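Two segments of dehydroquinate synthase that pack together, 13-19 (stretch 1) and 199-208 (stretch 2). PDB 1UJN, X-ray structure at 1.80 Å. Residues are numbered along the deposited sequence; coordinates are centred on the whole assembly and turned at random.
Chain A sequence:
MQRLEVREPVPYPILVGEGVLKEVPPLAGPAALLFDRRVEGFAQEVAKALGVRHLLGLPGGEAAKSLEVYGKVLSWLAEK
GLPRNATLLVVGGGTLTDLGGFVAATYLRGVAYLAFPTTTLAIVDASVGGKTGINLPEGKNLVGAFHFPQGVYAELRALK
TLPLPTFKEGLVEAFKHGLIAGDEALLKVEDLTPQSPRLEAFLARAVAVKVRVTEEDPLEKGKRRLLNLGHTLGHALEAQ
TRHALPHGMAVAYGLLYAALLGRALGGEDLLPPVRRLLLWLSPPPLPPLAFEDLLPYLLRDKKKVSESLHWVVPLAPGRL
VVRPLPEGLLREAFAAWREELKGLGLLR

Stretch 1 13-19: PILVGEG
Stretch 2 199-208: LEAFLARAVA

Strand 13-17 runs nearly antiparallel to helix 199-208, at 158° between their N-to-C directions, with the axes 8.1 Å apart at closest approach. The CA-CA register is Ile-14 to Val-207 (8.7 Å), Val-16 to Ala-204 (6.5 Å) and Gly-17 to Glu-200 (5.9 Å), so the chains converge toward the strand's end. Strand alternation points Ile-14 and Val-16 toward the helix and leaves Leu-15 (m, chi2 m) out of reach.

Ile-14 is m with chi2 t, extending its CD1 to 3.7 Å from CG1 of Val-207 (chi1 t). Val-16, also t, places CG1 4.2 Å from CB of Leu-203 (chi1 m, chi2 t). Leu-203 and Val-207 lie one turn apart, joined by the helical bond from Val-207 N to Leu-203 O (3.0 Å).

The other end is polar. Glu-200 leaves the helix sideways, but t values at chi1 and chi2, with chi3 149°, carry its carboxylate to the strand: OE2 lies 3.7 Å from Gly-17 CA. An ideal CB on Gly-17 would sit 3.5 Å from this OE2, and phi/psi of 163/-165 already demands glycine. No direct hydrogen bond crosses the interface. Instead, water 1 accepts from Glu-18 N (3.0 Å) and donates to Glu-200 OE2 (2.7 Å), bridging backbone and carboxylate.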

ATOM      1  N   PRO A  13       9.317   4.654  18.627  1.00 19.18           N
ATOM      2  CA  PRO A  13      10.248   5.630  19.195  1.00 19.37           C
ATOM      3  C   PRO A  13      11.059   6.361  18.129  1.00 19.31           C
ATOM      4  O   PRO A  13      11.300   5.828  17.045  1.00 17.76           O
ATOM      5  CB  PRO A  13      11.143   4.763  20.059  1.00 18.30           C
ATOM      6  CG  PRO A  13      11.311   3.551  19.171  1.00 20.06           C
ATOM      7  CD  PRO A  13       9.892   3.295  18.681  1.00 19.33           C
ATOM      8  N   ILE A  14      11.478   7.577  18.460  1.00 18.86           N
ATOM      9  CA  ILE A  14      12.317   8.384  17.581  1.00 17.60           C
ATOM     10  C   ILE A  14      13.493   8.788  18.462  1.00 19.28           C
ATOM     11  O   ILE A  14      13.313   9.488  19.461  1.00 19.51           O
ATOM     12  CB  ILE A  14      11.607   9.670  17.094  1.00 19.54           C
ATOM     13  CG1 ILE A  14      10.437   9.317  16.170  1.00 19.78           C
ATOM     14  CG2 ILE A  14      12.613  10.567  16.374  1.00 20.23           C
ATOM     15  CD1 ILE A  14       9.567  10.513  15.795  1.00 20.55           C
ATOM     16  N   LEU A  15      14.686   8.326  18.107  1.00 16.87           N
ATOM     17  CA  LEU A  15      15.889   8.646  18.876  1.00 19.11           C
ATOM     18  C   LEU A  15      16.720   9.662  18.117  1.00 19.97           C
ATOM     19  O   LEU A  15      16.916   9.531  16.912  1.00 19.35           O
ATOM     20  CB  LEU A  15      16.742   7.392  19.100  1.00 19.40           C
ATOM     21  CG  LEU A  15      16.295   6.357  20.138  1.00 20.71           C
ATOM     22  CD1 LEU A  15      16.433   6.942  21.543  1.00 22.34           C
ATOM     23  CD2 LEU A  15      14.857   5.944  19.858  1.00 19.12           C
ATOM     24  N   VAL A  16      17.217  10.672  18.827  1.00 20.00           N
ATOM     25  CA  VAL A  16      18.050  11.695  18.206  1.00 22.58           C
ATOM     26  C   VAL A  16      19.251  11.938  19.121  1.00 22.80           C
ATOM     27  O   VAL A  16      19.084  12.329  20.270  1.00 24.41           O
ATOM     28  CB  VAL A  16      17.277  13.023  18.033  1.00 24.54           C
ATOM     29  CG1 VAL A  16      18.147  14.037  17.296  1.00 24.37           C
ATOM     30  CG2 VAL A  16      15.976  12.777  17.270  1.00 22.96           C
ATOM     31  N   GLY A  17      20.452  11.684  18.613  1.00 24.00           N
ATOM     32  CA  GLY A  17      21.641  11.892  19.422  1.00 25.51           C
ATOM     33  C   GLY A  17      22.851  11.174  18.864  1.00 26.32           C
ATOM     34  O   GLY A  17      22.854  10.761  17.705  1.00 25.93           O
ATOM     35  N   GLU A  18      23.892  11.035  19.678  1.00 27.97           N
ATOM     36  CA  GLU A  18      25.098  10.348  19.236  1.00 29.76           C
ATOM     37  C   GLU A  18      25.146   8.971  19.872  1.00 28.73           C
ATOM     38  O   GLU A  18      25.149   8.839  21.096  1.00 28.94           O
ATOM     39  CB  GLU A  18      26.342  11.159  19.607  1.00 33.19           C
ATOM     40  CG  GLU A  18      26.463  12.458  18.822  1.00 38.47           C
ATOM     41  CD  GLU A  18      27.714  13.244  19.165  1.00 42.84           C
ATOM     42  OE1 GLU A  18      28.811  12.643  19.190  1.00 43.29           O
ATOM     43  OE2 GLU A  18      27.598  14.467  19.397  1.00 44.94           O
ATOM     44  N   GLY A  19      25.171   7.949  19.027  1.00 28.58           N
ATOM     45  CA  GLY A  19      25.203   6.583  19.509  1.00 28.66           C
ATOM     46  C   GLY A  19      23.811   5.984  19.497  1.00 27.20           C
ATOM     47  O   GLY A  19      23.470   5.183  20.361  1.00 28.04           O
ATOM     48  N   LEU A 199      22.433  21.491  19.064  1.00 28.60           N
ATOM     49  CA  LEU A 199      21.664  20.955  17.940  1.00 27.99           C
ATOM     50  C   LEU A 199      20.744  19.803  18.340  1.00 28.45           C
ATOM     51  O   LEU A 199      19.576  19.773  17.952  1.00 27.40           O
ATOM     52  CB  LEU A 199      22.598  20.488  16.821  1.00 27.60           C
ATOM     53  CG  LEU A 199      21.891  19.916  15.583  1.00 26.12           C
ATOM     54  CD1 LEU A 199      21.014  20.984  14.955  1.00 26.11           C
ATOM     55  CD2 LEU A 199      22.923  19.422  14.570  1.00 26.14           C
ATOM     56  N   GLU A 200      21.265  18.852  19.110  1.00 28.45           N
ATOM     57  CA  GLU A 200      20.455  17.709  19.528  1.00 27.86           C
ATOM     58  C   GLU A 200      19.129  18.137  20.154  1.00 28.61           C
ATOM     59  O   GLU A 200      18.066  17.658  19.758  1.00 28.33           O
ATOM     60  CB  GLU A 200      21.236  16.829  20.516  1.00 30.05           C
ATOM     61  CG  GLU A 200      20.383  15.791  21.227  1.00 29.84           C
ATOM     62  CD  GLU A 200      21.184  14.879  22.143  1.00 30.24           C
ATOM     63  OE1 GLU A 200      20.627  14.428  23.165  1.00 30.90           O
ATOM     64  OE2 GLU A 200      22.361  14.597  21.838  1.00 30.96           O
ATOM     65  N   ALA A 201      19.190  19.038  21.130  1.00 27.64           N
ATOM     66  CA  ALA A 201      17.983  19.516  21.801  1.00 27.17           C
ATOM     67  C   ALA A 201      17.058  20.263  20.840  1.00 26.18           C
ATOM     68  O   ALA A 201      15.829  20.169  20.946  1.00 27.09           O
ATOM     69  CB  ALA A 201      18.364  20.422  22.975  1.00 28.57           C
ATOM     70  N   PHE A 202      17.645  21.011  19.911  1.00 24.58           N
ATOM     71  CA  PHE A 202      16.858  21.763  18.939  1.00 23.88           C
ATOM     72  C   PHE A 202      16.087  20.803  18.031  1.00 22.17           C
ATOM     73  O   PHE A 202      14.887  20.973  17.810  1.00 22.78           O
ATOM     74  CB  PHE A 202      17.764  22.647  18.076  1.00 23.89           C
ATOM     75  CG  PHE A 202      17.015  23.461  17.054  1.00 24.45           C
ATOM     76  CD1 PHE A 202      16.549  24.735  17.363  1.00 23.91           C
ATOM     77  CD2 PHE A 202      16.739  22.932  15.796  1.00 22.74           C
ATOM     78  CE1 PHE A 202      15.817  25.475  16.435  1.00 25.93           C
ATOM     79  CE2 PHE A 202      16.006  23.662  14.861  1.00 23.65           C
ATOM     80  CZ  PHE A 202      15.543  24.935  15.179  1.00 24.51           C
ATOM     81  N   LEU A 203      16.775  19.798  17.502  1.00 22.13           N
ATOM     82  CA  LEU A 203      16.119  18.833  16.614  1.00 22.34           C
ATOM     83  C   LEU A 203      15.035  18.037  17.327  1.00 23.06           C
ATOM     84  O   LEU A 203      13.958  17.791  16.767  1.00 23.94           O
ATOM     85  CB  LEU A 203      17.157  17.895  15.985  1.00 22.05           C
ATOM     86  CG  LEU A 203      18.051  18.558  14.924  1.00 24.47           C
ATOM     87  CD1 LEU A 203      19.109  17.582  14.444  1.00 25.20           C
ATOM     88  CD2 LEU A 203      17.202  19.036  13.753  1.00 24.95           C
ATOM     89  N   ALA A 204      15.310  17.640  18.565  1.00 22.07           N
ATOM     90  CA  ALA A 204      14.332  16.890  19.347  1.00 23.20           C
ATOM     91  C   ALA A 204      13.104  17.760  19.564  1.00 23.98           C
ATOM     92  O   ALA A 204      11.972  17.279  19.516  1.00 24.02           O
ATOM     93  CB  ALA A 204      14.930  16.480  20.683  1.00 24.69           C
ATOM     94  N   ARG A 205      13.325  19.049  19.799  1.00 23.66           N
ATOM     95  CA  ARG A 205      12.209  19.955  20.007  1.00 23.80           C
ATOM     96  C   ARG A 205      11.396  20.083  18.717  1.00 23.09           C
ATOM     97  O   ARG A 205      10.164  20.112  18.747  1.00 21.47           O
ATOM     98  CB  ARG A 205      12.714  21.334  20.455  1.00 24.22           C
ATOM     99  CG  ARG A 205      11.602  22.345  20.677  1.00 27.60           C
ATOM    100  CD  ARG A 205      12.145  23.665  21.213  1.00 32.58           C
ATOM    101  NE  ARG A 205      12.497  23.574  22.625  1.00 35.67           N
ATOM    102  CZ  ARG A 205      11.615  23.527  23.621  1.00 37.85           C
ATOM    103  NH1 ARG A 205      10.312  23.567  23.373  1.00 39.17           N
ATOM    104  NH2 ARG A 205      12.038  23.433  24.873  1.00 38.57           N
ATOM    105  N   ALA A 206      12.090  20.149  17.586  1.00 22.33           N
ATOM    106  CA  ALA A 206      11.428  20.282  16.290  1.00 21.83           C
ATOM    107  C   ALA A 206      10.537  19.074  15.996  1.00 21.83           C
ATOM    108  O   ALA A 206       9.398  19.223  15.551  1.00 23.71           O
ATOM    109  CB  ALA A 206      12.469  20.444  15.190  1.00 20.55           C
ATOM    110  N   VAL A 207      11.056  17.879  16.240  1.00 21.50           N
ATOM    111  CA  VAL A 207      10.284  16.664  15.990  1.00 25.08           C
ATOM    112  C   VAL A 207       9.081  16.584  16.920  1.00 25.04           C
ATOM    113  O   VAL A 207       7.986  16.203  16.507  1.00 23.98           O
ATOM    114  CB  VAL A 207      11.141  15.394  16.194  1.00 24.02           C
ATOM    115  CG1 VAL A 207      10.296  14.155  15.912  1.00 25.21           C
ATOM    116  CG2 VAL A 207      12.354  15.426  15.269  1.00 25.45           C
ATOM    117  N   ALA A 208       9.287  16.960  18.177  1.00 26.57           N
ATOM    118  CA  ALA A 208       8.218  16.917  19.169  1.00 26.73           C
ATOM    119  C   ALA A 208       7.003  17.737  18.741  1.00 27.27           C
ATOM    120  O   ALA A 208       5.867  17.372  19.043  1.00 27.38           O
ATOM    121  CB  ALA A 208       8.743  17.402  20.515  1.00 25.82           C
TER
HETATM  122  O   HOH W   1      23.344  12.184  22.431  1.00 34.77           O
HETATM  123  O   HOH W   2      24.593  15.653  20.562  1.00 44.44           O